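Local coordinates for protein alpha-L-rhamnosidase (Aspergillus terreus, PDB 6GSZ) that probably hydrolyses terminal non-reducing alpha-L-rhamnose residues from alpha-L-rhamnosides, and binds calcium, at residues Thr100-Leu105 / Ser146-Ile151; Leu154-Ala159 / Met171-Gln176; Glu183-Asp188 / Ala302-Pro307. All coordinates share one frame; numbering follows the deposited sequence.

How the contacts relate
The three contacts follow one another along the chain, and each closes before the next opens. Contact 1 joins strand 99-103 of the immunoglobulin-like domain to strand 144-154 of the next domain. Contacts 2 and 3 both lie within that second domain. Strands 144-154, 182-188 and 301-302 are successive members of one mixed sheet, so contacts 1 and 3 share it, their centres about 9 Å apart. Contact 2 lies on strand 156-161 of the other, antiparallel sheet. Its centre is about 11 Å from contact 3 and 18 Å from contact 1. Side chains between the two sheets, such as Ile151 and Tyr157, join contact 2 to the others. Contact 1 ties the first domain to the mixed sheet.

Contact 1 of 3, residues Thr100-Leu105 / Ser146-Ile151; sequences TVEPGL and SARLYI
Leu105 and Tyr150 make the nearest backbone approach, with their CA atoms 7.9 Å apart, and side chains span the gap between 100-105 and 146-151. This is a domain interface. Strand 99-103 belongs to the N-terminal immunoglobulin-like domain. Strand 144-154 lies in a sheet of the following beta-sandwich domain.

Glu102 and Arg148 reach toward each other tip to tip and form a salt bridge. The Glu102 chain is extended, with CG anti to the backbone N (chi1 180°). Arg148 grips the carboxylate side-on with two nitrogens, one to each oxygen. NE donates to Glu102 OE2 at 2.8 Å. NH2 donates to the syn lone pair of Glu102 OE1 at 2.8 Å, in a nearly straight bond (169° at the hydrogen). The two flat groups are nearly coplanar, 24° apart, and the paired bonds fix how they are turned. The third nitrogen, Arg148 NH1, donates to Ala147 O at 3.1 Å from above the carbonyl plane. It also has a long, weak ion pair with Asp188.

The second anchor is apolar. Leu105 lies over one face of the Tyr150 ring, with CG 3.7 Å from the ring centroid in a CH-pi contact. Its two methyls divide the ring between them. CD1 sits 3.5 Å from Tyr150 CG, while CD2 lies over the far part near CE2 and CZ. Thr186 of strand 182-188 and Val234 of strand 228-237 also touch Tyr150.

One water joins the polar and apolar halves. It lies at the ring edge, in plane, and accepts from Tyr150 OH at 2.7 Å. The same water donates to Pro103 O and, at 2.7 Å, to Glu102 OE2.

Contact 2 of 3, residues Leu154-Ala159 / Met171-Gln176; sequences LGLYEA and MAPGWQ. With CA (calcium ion), chain B.
Leu156 lies against the chain at Met171, Ala172 and Pro173, and most of its side-chain atoms gather round one oxygen, Ala172 O. Its CB is 3.4 Å from Ala172 O. CG, anti to the carbonyl carbon (chi1 -62°), stays near the same oxygen. There the side chain forks. CD2 stays by the backbone, 3.4 Å from Ala172 O and 3.6 Å from Met171 O, with the Pro173 ring a little farther off. CD1 goes to the Met171 side chain, which is bent at chi2 and chi3, and meets its CE at 3.7 Å.

Ala172 O is also the main polar acceptor here. Tyr157 N donates to it at 2.9 Å, nearly along the C=O axis, and Leu156 CA adds a CA-H...O contact. Ala172 N donates to a water that in turn donates to Tyr157 O.

The segment 171-176 is a loop, with a cis peptide before Pro173, that folds back on strand 156-161 of the antiparallel sheet of the beta-sandwich. The Tyr157 side chain packs on Ile151 of the facing sheet. Its CE1 lies 3.7 Å from Ala172 CB, and its OH is hydrogen-bonded to Asn185 and Tyr187.

Glu158 binds a calcium ion through OE1 at 2.3 Å. Ser392 and two waters are also ligands, and Arg165 forms a salt bridge with Glu158 OE2.

Contact 3 of 3, residues Glu183-Asp188 / Ala302-Pro307; sequences EYNTYD and ASPDGP. With CA (calcium ion), chain L; EDO (1,2-ethanediol), chain C.
Tyr184 N donates to Ala302 O at 3.0 Å, with 155° at the hydrogen. The same oxygen receives a CA-H...O contact from Glu183 CA at 3.1 Å. Both come from one parallel bridge, in which the CA atoms of Glu183 and Ala302 are 4.7 Å apart.

Beyond the bridge, Pro304 packs on three successive residues. Its CD lies 3.3 Å from Tyr184 O. Its CG lies 3.5 Å from Glu183 OE1 and also meets Asn185 ND2, whose side chain crosses the proline at about a right angle. Tyr184 CG takes the crowded position, between the backbone N and the carbonyl carbon (chi1 72°). Farther out, ring atom CD1 comes 3.4 Å from Ala302 O. One water bridges Tyr184 OH and Ser303 OG.

The bridge adds the short strand 301-302 to the edge of the mixed sheet in this beta-sandwich domain, beside strand 182-188. On the other side of that strand lies 144-154.

The second shell fixes the polar ends. Leu105 N is hydrogen-bonded to Tyr184 OH, and Ser303 OG to Gly17 O, so the immunoglobulin-like domain helps place both hydroxyls. Glu183 OE2 forms a salt bridge with Arg181 and accepts from a water that also takes the N-H of Gly306. Asp305 pairs with Lys496 of helix 488-503. At the far end of the strand, Asp188 OD2 binds a calcium ion at 2.3 Å, with four waters completing the ligands found.

Contact 1 of 3, residues Thr100-Leu105 / Ser146-Ile151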
loop_
_atom_site.group_PDB
_atom_site.type_symbol
_atom_site.label_atom_id
_atom_site.label_comp_id
_atom_site.label_asym_id
_atom_site.label_seq_id
_atom_site.Cartn_x
_atom_site.Cartn_y
_atom_site.Cartn_z
ATOM N N THR A 100 20.347 -13.045 6.422
ATOM C CA THR A 100 20.318 -14.179 5.506
ATOM C C THR A 100 19.531 -13.828 4.230
ATOM O O THR A 100 18.646 -12.953 4.205
ATOM C CB THR A 100 19.715 -15.422 6.183
ATOM O OG1 THR A 100 18.409 -15.115 6.672
ATOM C CG2 THR A 100 20.593 -15.891 7.324
ATOM N N VAL A 101 19.870 -14.540 3.168
ATOM C CA VAL A 101 19.191 -14.425 1.885
ATOM C C VAL A 101 19.113 -15.811 1.239
ATOM O O VAL A 101 20.061 -16.560 1.286
ATOM C CB VAL A 101 19.893 -13.385 0.993
ATOM C CG1 VAL A 101 21.363 -13.709 0.773
ATOM C CG2 VAL A 101 19.180 -13.221 -0.336
ATOM N N GLU A 102 17.933 -16.161 0.709
ATOM C CA GLU A 102 17.709 -17.527 0.213
ATOM C C GLU A 102 16.633 -17.492 -0.859
ATOM O O GLU A 102 15.501 -17.077 -0.578
ATOM C CB GLU A 102 17.212 -18.362 1.390
ATOM C CG GLU A 102 16.926 -19.795 1.033
ATOM C CD GLU A 102 16.484 -20.621 2.235
ATOM O OE1 GLU A 102 16.998 -20.389 3.355
ATOM O OE2 GLU A 102 15.587 -21.506 2.055
ATOM N N PRO A 103 16.924 -17.893 -2.099
ATOM C CA PRO A 103 15.875 -17.983 -3.103
ATOM C C PRO A 103 14.882 -19.107 -2.798
ATOM O O PRO A 103 15.225 -20.114 -2.161
ATOM C CB PRO A 103 16.625 -18.283 -4.398
ATOM C CG PRO A 103 18.035 -17.804 -4.120
ATOM C CD PRO A 103 18.259 -18.190 -2.672
ATOM N N GLY A 104 13.683 -18.931 -3.358
ATOM C CA GLY A 104 12.612 -19.923 -3.290
ATOM C C GLY A 104 12.727 -20.970 -4.387
ATOM O O GLY A 104 13.803 -21.425 -4.742
ATOM N N LEU A 105 11.561 -21.428 -4.833
ATOM C CA LEU A 105 11.433 -22.434 -5.875
ATOM C C LEU A 105 11.321 -21.723 -7.225
ATOM O O LEU A 105 10.322 -21.043 -7.498
ATOM C CB LEU A 105 10.194 -23.300 -5.581
ATOM C CG LEU A 105 10.170 -23.988 -4.230
ATOM C CD1 LEU A 105 8.967 -24.906 -4.130
ATOM C CD2 LEU A 105 11.425 -24.809 -3.989
ATOM N N SER A 146 17.280 -28.450 8.865
ATOM C CA SER A 146 16.441 -27.312 8.448
ATOM C C SER A 146 15.234 -27.830 7.684
ATOM O O SER A 146 15.271 -28.941 7.160
ATOM C CB SER A 146 17.226 -26.273 7.644
ATOM O OG SER A 146 17.661 -26.820 6.422
ATOM N N ALA A 147 14.180 -27.002 7.630
ATOM C CA ALA A 147 13.026 -27.375 6.855
ATOM C C ALA A 147 12.330 -26.119 6.345
ATOM O O ALA A 147 12.335 -25.073 7.014
ATOM C CB ALA A 147 12.091 -28.263 7.660
ATOM N N ARG A 148 11.704 -26.278 5.173
ATOM C CA ARG A 148 10.962 -25.204 4.531
ATOM C C ARG A 148 9.575 -25.676 4.105
ATOM O O ARG A 148 9.404 -26.811 3.707
ATOM C CB ARG A 148 11.680 -24.709 3.269
ATOM C CG ARG A 148 13.078 -24.152 3.509
ATOM C CD ARG A 148 13.063 -22.842 4.279
ATOM N NE ARG A 148 14.390 -22.321 4.488
ATOM C CZ ARG A 148 15.130 -22.484 5.601
ATOM N NH1 ARG A 148 14.655 -23.107 6.673
ATOM N NH2 ARG A 148 16.346 -21.946 5.635
ATOM N N LEU A 149 8.597 -24.766 4.211
ATOM C CA LEU A 149 7.273 -24.973 3.617
ATOM C C LEU A 149 7.085 -23.918 2.537
ATOM O O LEU A 149 7.244 -22.711 2.830
ATOM C CB LEU A 149 6.156 -24.850 4.649
ATOM C CG LEU A 149 4.762 -25.103 4.084
ATOM C CD1 LEU A 149 4.588 -26.558 3.638
ATOM C CD2 LEU A 149 3.708 -24.743 5.104
ATOM N N TYR A 150 6.768 -24.368 1.328
ATOM C CA TYR A 150 6.449 -23.534 0.195
ATOM C C TYR A 150 4.971 -23.734 -0.108
ATOM O O TYR A 150 4.524 -24.904 -0.204
ATOM C CB TYR A 150 7.284 -23.956 -0.996
ATOM C CG TYR A 150 8.758 -23.923 -0.729
ATOM C CD1 TYR A 150 9.447 -22.727 -0.776
ATOM C CD2 TYR A 150 9.493 -25.062 -0.456
ATOM C CE1 TYR A 150 10.817 -22.681 -0.574
ATOM C CE2 TYR A 150 10.868 -25.017 -0.269
ATOM C CZ TYR A 150 11.543 -23.811 -0.323
ATOM O OH TYR A 150 12.913 -23.835 -0.138
ATOM N N ILE A 151 4.161 -22.672 -0.137
ATOM C CA ILE A 151 2.724 -22.885 -0.111
ATOM C C ILE A 151 1.983 -21.725 -0.744
ATOM O O ILE A 151 2.360 -20.551 -0.576
ATOM C CB ILE A 151 2.281 -23.126 1.344
ATOM C CG1 ILE A 151 0.775 -23.373 1.448
ATOM C CG2 ILE A 151 2.753 -22.029 2.278
ATOM C CD1 ILE A 151 0.335 -24.018 2.755
HETATM O O HOH W 1 13.858 -21.291 -0.025
#

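Contact 2 of 3, residues Leu154-Ala159 / Met171-Gln176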
loop_
_atom_site.group_PDB
_atom_site.type_symbol
_atom_site.label_atom_id
_atom_site.label_comp_id
_atom_site.label_asym_id
_atom_site.label_seq_id
_atom_site.Cartn_x
_atom_site.Cartn_y
_atom_site.Cartn_z
ATOM N N LEU A 154 -5.405 -21.603 -4.218
ATOM C CA LEU A 154 -6.402 -21.048 -5.108
ATOM C C LEU A 154 -7.535 -20.587 -4.190
ATOM O O LEU A 154 -8.492 -21.342 -3.908
ATOM C CB LEU A 154 -6.826 -22.093 -6.130
ATOM C CG LEU A 154 -5.892 -22.309 -7.312
ATOM C CD1 LEU A 154 -4.493 -22.695 -6.895
ATOM C CD2 LEU A 154 -6.530 -23.332 -8.253
ATOM N N GLY A 155 -7.357 -19.418 -3.615
ATOM C CA GLY A 155 -8.071 -18.943 -2.458
ATOM C C GLY A 155 -7.114 -18.304 -1.507
ATOM O O GLY A 155 -6.224 -17.534 -1.938
ATOM N N LEU A 156 -7.301 -18.549 -0.214
ATOM C CA LEU A 156 -6.424 -18.076 0.866
ATOM C C LEU A 156 -6.157 -19.246 1.794
ATOM O O LEU A 156 -7.038 -20.141 1.899
ATOM C CB LEU A 156 -7.106 -16.945 1.625
ATOM C CG LEU A 156 -7.424 -15.686 0.801
ATOM C CD1 LEU A 156 -8.296 -14.697 1.611
ATOM C CD2 LEU A 156 -6.163 -14.996 0.257
ATOM N N TYR A 157 -5.036 -19.286 2.486
ATOM C CA TYR A 157 -4.698 -20.431 3.308
ATOM C C TYR A 157 -4.245 -20.015 4.703
ATOM O O TYR A 157 -3.657 -18.942 4.920
ATOM C CB TYR A 157 -3.647 -21.350 2.659
ATOM C CG TYR A 157 -2.307 -20.685 2.624
ATOM C CD1 TYR A 157 -1.936 -19.862 1.575
ATOM C CD2 TYR A 157 -1.418 -20.828 3.701
ATOM C CE1 TYR A 157 -0.720 -19.191 1.594
ATOM C CE2 TYR A 157 -0.218 -20.133 3.741
ATOM C CZ TYR A 157 0.119 -19.318 2.686
ATOM O OH TYR A 157 1.287 -18.602 2.793
ATOM N N GLU A 158 -4.401 -20.941 5.647
ATOM C CA GLU A 158 -3.783 -20.901 6.958
ATOM C C GLU A 158 -3.258 -22.302 7.242
ATOM O O GLU A 158 -4.063 -23.248 7.307
ATOM C CB GLU A 158 -4.765 -20.508 8.051
ATOM C CG GLU A 158 -4.177 -20.445 9.427
ATOM C CD GLU A 158 -5.097 -19.772 10.449
ATOM O OE1 GLU A 158 -6.277 -19.485 10.118
ATOM O OE2 GLU A 158 -4.632 -19.500 11.551
ATOM N N ALA A 159 -1.955 -22.468 7.422
ATOM C CA ALA A 159 -1.303 -23.745 7.636
ATOM C C ALA A 159 -0.862 -23.923 9.086
ATOM O O ALA A 159 -0.503 -22.976 9.781
ATOM C CB ALA A 159 -0.106 -23.918 6.732
ATOM N N MET A 171 -4.542 -13.409 5.427
ATOM C CA MET A 171 -5.075 -13.146 4.081
ATOM C C MET A 171 -4.061 -13.535 2.990
ATOM O O MET A 171 -3.878 -12.842 1.987
ATOM C CB MET A 171 -5.556 -11.703 3.935
ATOM C CG MET A 171 -6.607 -11.321 4.983
ATOM S SD MET A 171 -8.086 -12.296 4.960
ATOM C CE MET A 171 -8.910 -11.595 3.540
ATOM N N ALA A 172 -3.402 -14.687 3.179
ATOM C CA ALA A 172 -2.309 -15.144 2.344
ATOM C C ALA A 172 -2.829 -16.035 1.233
ATOM O O ALA A 172 -3.689 -16.895 1.499
ATOM C CB ALA A 172 -1.317 -15.898 3.197
ATOM N N PRO A 173 -2.334 -15.941 -0.011
ATOM C CA PRO A 173 -1.185 -15.136 -0.451
ATOM C C PRO A 173 -1.485 -13.721 -0.914
ATOM O O PRO A 173 -0.567 -13.048 -1.400
ATOM C CB PRO A 173 -0.687 -15.989 -1.645
ATOM C CG PRO A 173 -1.974 -16.471 -2.285
ATOM C CD PRO A 173 -2.794 -16.828 -1.078
ATOM N N GLY A 174 -2.706 -13.234 -0.714
ATOM C CA GLY A 174 -3.055 -11.889 -1.141
ATOM C C GLY A 174 -3.684 -11.920 -2.530
ATOM O O GLY A 174 -4.002 -13.020 -3.050
ATOM N N TRP A 175 -3.910 -10.751 -3.111
ATOM C CA TRP A 175 -4.610 -10.603 -4.363
ATOM C C TRP A 175 -3.659 -10.194 -5.494
ATOM O O TRP A 175 -3.245 -9.021 -5.561
ATOM C CB TRP A 175 -5.778 -9.623 -4.256
ATOM C CG TRP A 175 -6.684 -9.655 -5.444
ATOM C CD1 TRP A 175 -6.656 -10.529 -6.493
ATOM C CD2 TRP A 175 -7.779 -8.763 -5.701
ATOM N NE1 TRP A 175 -7.681 -10.268 -7.368
ATOM C CE2 TRP A 175 -8.381 -9.184 -6.911
ATOM C CE3 TRP A 175 -8.315 -7.669 -5.018
ATOM C CZ2 TRP A 175 -9.506 -8.562 -7.432
ATOM C CZ3 TRP A 175 -9.410 -7.029 -5.546
ATOM C CH2 TRP A 175 -10.014 -7.494 -6.725
ATOM N N GLN A 176 -3.275 -11.151 -6.343
ATOM C CA GLN A 176 -2.520 -10.905 -7.578
ATOM C C GLN A 176 -3.499 -11.030 -8.758
ATOM O O GLN A 176 -4.574 -11.634 -8.619
ATOM C CB GLN A 176 -1.335 -11.870 -7.723
ATOM C CG GLN A 176 -0.318 -11.731 -6.582
ATOM C CD GLN A 176 -0.637 -12.581 -5.365
ATOM O OE1 GLN A 176 -0.889 -13.802 -5.497
ATOM N NE2 GLN A 176 -0.609 -12.020 -4.155
HETATM CA CA CA B . -7.648 -18.042 11.309
HETATM O O HOH W 2 -4.801 -16.489 4.957
HETATM O O HOH W 3 -8.033 -19.775 12.251
HETATM O O HOH W 4 -8.165 -17.059 13.245
#

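Contact 3 of 3, residues Glu183-Asp188 / Ala302-Pro307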
loop_
_atom_site.group_PDB
_atom_site.type_symbol
_atom_site.label_atom_id
_atom_site.label_comp_id
_atom_site.label_asym_id
_atom_site.label_seq_id
_atom_site.Cartn_x
_atom_site.Cartn_y
_atom_site.Cartn_z
ATOM N N GLU A 183 1.311 -15.442 -6.307
ATOM C CA GLU A 183 2.396 -15.477 -5.310
ATOM C C GLU A 183 2.298 -16.740 -4.469
ATOM O O GLU A 183 1.176 -17.266 -4.219
ATOM C CB GLU A 183 2.417 -14.268 -4.367
ATOM C CG GLU A 183 2.961 -13.021 -5.053
ATOM C CD GLU A 183 2.914 -11.762 -4.225
ATOM O OE1 GLU A 183 2.786 -11.846 -2.984
ATOM O OE2 GLU A 183 3.083 -10.657 -4.820
ATOM N N TYR A 184 3.453 -17.275 -4.077
ATOM C CA TYR A 184 3.532 -18.343 -3.098
ATOM C C TYR A 184 4.481 -17.899 -1.992
ATOM O O TYR A 184 5.356 -17.021 -2.207
ATOM C CB TYR A 184 4.007 -19.694 -3.667
ATOM C CG TYR A 184 5.471 -19.674 -4.008
ATOM C CD1 TYR A 184 5.925 -19.182 -5.215
ATOM C CD2 TYR A 184 6.385 -20.189 -3.123
ATOM C CE1 TYR A 184 7.291 -19.087 -5.462
ATOM C CE2 TYR A 184 7.746 -20.113 -3.365
ATOM C CZ TYR A 184 8.197 -19.578 -4.548
ATOM O OH TYR A 184 9.552 -19.531 -4.750
ATOM N N ASN A 185 4.321 -18.437 -0.802
ATOM C CA ASN A 185 5.055 -18.056 0.384
ATOM C C ASN A 185 6.031 -19.131 0.831
ATOM O O ASN A 185 5.795 -20.315 0.605
ATOM C CB ASN A 185 4.147 -17.604 1.514
ATOM C CG ASN A 185 3.174 -16.548 1.040
ATOM O OD1 ASN A 185 1.940 -16.715 1.124
ATOM N ND2 ASN A 185 3.705 -15.470 0.480
ATOM N N THR A 186 7.098 -18.713 1.499
ATOM C CA THR A 186 8.123 -19.580 2.016
ATOM C C THR A 186 8.260 -19.359 3.524
ATOM O O THR A 186 8.376 -18.201 3.993
ATOM C CB THR A 186 9.468 -19.303 1.334
ATOM O OG1 THR A 186 9.331 -19.475 -0.073
ATOM C CG2 THR A 186 10.536 -20.250 1.855
ATOM N N TYR A 187 8.290 -20.460 4.294
ATOM C CA TYR A 187 8.418 -20.387 5.737
ATOM C C TYR A 187 9.531 -21.329 6.201
ATOM O O TYR A 187 9.667 -22.461 5.701
ATOM C CB TYR A 187 7.115 -20.819 6.402
ATOM C CG TYR A 187 5.933 -19.972 6.007
ATOM C CD1 TYR A 187 5.683 -18.743 6.618
ATOM C CD2 TYR A 187 5.042 -20.389 5.025
ATOM C CE1 TYR A 187 4.606 -17.944 6.249
ATOM C CE2 TYR A 187 3.930 -19.625 4.693
ATOM C CZ TYR A 187 3.675 -18.412 5.317
ATOM O OH TYR A 187 2.566 -17.679 5.014
ATOM N N ASP A 188 10.244 -20.890 7.236
ATOM C CA ASP A 188 11.201 -21.742 7.926
ATOM C C ASP A 188 10.458 -22.504 9.029
ATOM O O ASP A 188 10.044 -21.927 10.031
ATOM C CB ASP A 188 12.345 -20.920 8.483
ATOM C CG ASP A 188 13.341 -21.714 9.308
ATOM O OD1 ASP A 188 13.115 -22.928 9.501
ATOM O OD2 ASP A 188 14.351 -21.095 9.753
ATOM N N ALA A 302 5.170 -16.998 -8.349
ATOM C CA ALA A 302 6.159 -15.960 -8.124
ATOM C C ALA A 302 6.375 -15.759 -6.622
ATOM O O ALA A 302 5.450 -15.818 -5.815
ATOM C CB ALA A 302 5.707 -14.649 -8.728
ATOM N N SER A 303 7.613 -15.375 -6.257
ATOM C CA SER A 303 7.907 -14.878 -4.929
ATOM C C SER A 303 7.313 -13.476 -4.781
ATOM O O SER A 303 7.317 -12.697 -5.738
ATOM C CB SER A 303 9.406 -14.792 -4.729
ATOM O OG SER A 303 9.986 -16.084 -4.807
ATOM N N PRO A 304 6.861 -13.088 -3.588
ATOM C CA PRO A 304 6.508 -11.694 -3.315
ATOM C C PRO A 304 7.687 -10.749 -3.537
ATOM O O PRO A 304 8.828 -11.118 -3.212
ATOM C CB PRO A 304 6.100 -11.693 -1.859
ATOM C CG PRO A 304 5.683 -13.105 -1.570
ATOM C CD PRO A 304 6.607 -13.946 -2.417
ATOM N N ASP A 305 7.376 -9.533 -3.988
ATOM C CA ASP A 305 8.347 -8.447 -4.037
ATOM C C ASP A 305 8.326 -7.644 -2.756
ATOM O O ASP A 305 9.318 -6.916 -2.494
ATOM C CB ASP A 305 8.073 -7.564 -5.235
ATOM C CG ASP A 305 8.186 -8.306 -6.551
ATOM O OD1 ASP A 305 9.289 -8.798 -6.850
ATOM O OD2 ASP A 305 7.148 -8.470 -7.247
ATOM N N GLY A 306 7.220 -7.647 -2.030
ATOM C CA GLY A 306 7.042 -6.865 -0.863
ATOM C C GLY A 306 6.578 -7.683 0.327
ATOM O O GLY A 306 6.626 -8.887 0.294
ATOM N N PRO A 307 6.148 -7.006 1.394
ATOM C CA PRO A 307 5.862 -7.684 2.640
ATOM C C PRO A 307 4.453 -8.240 2.615
ATOM O O PRO A 307 3.622 -7.837 1.811
ATOM C CB PRO A 307 5.960 -6.554 3.669
ATOM C CG PRO A 307 5.508 -5.340 2.904
ATOM C CD PRO A 307 5.994 -5.535 1.476
HETATM CA CA CA L . 15.006 -19.179 10.885
HETATM C C1 EDO C . 2.662 -6.920 -2.231
HETATM O O1 EDO C . 1.286 -7.273 -1.840
HETATM C C2 EDO C . 3.703 -7.139 -1.128
HETATM O O2 EDO C . 3.956 -5.935 -0.290
HETATM O O HOH W 5 4.672 -8.871 -3.391
HETATM O O HOH W 6 10.443 -17.988 -6.710
HETATM O O HOH W 7 14.494 -21.383 12.391
HETATM O O HOH W 8 17.271 -20.329 11.637
HETATM O O HOH W 9 16.629 -19.288 9.144
HETATM O O HOH W 10 12.460 -19.224 11.991
#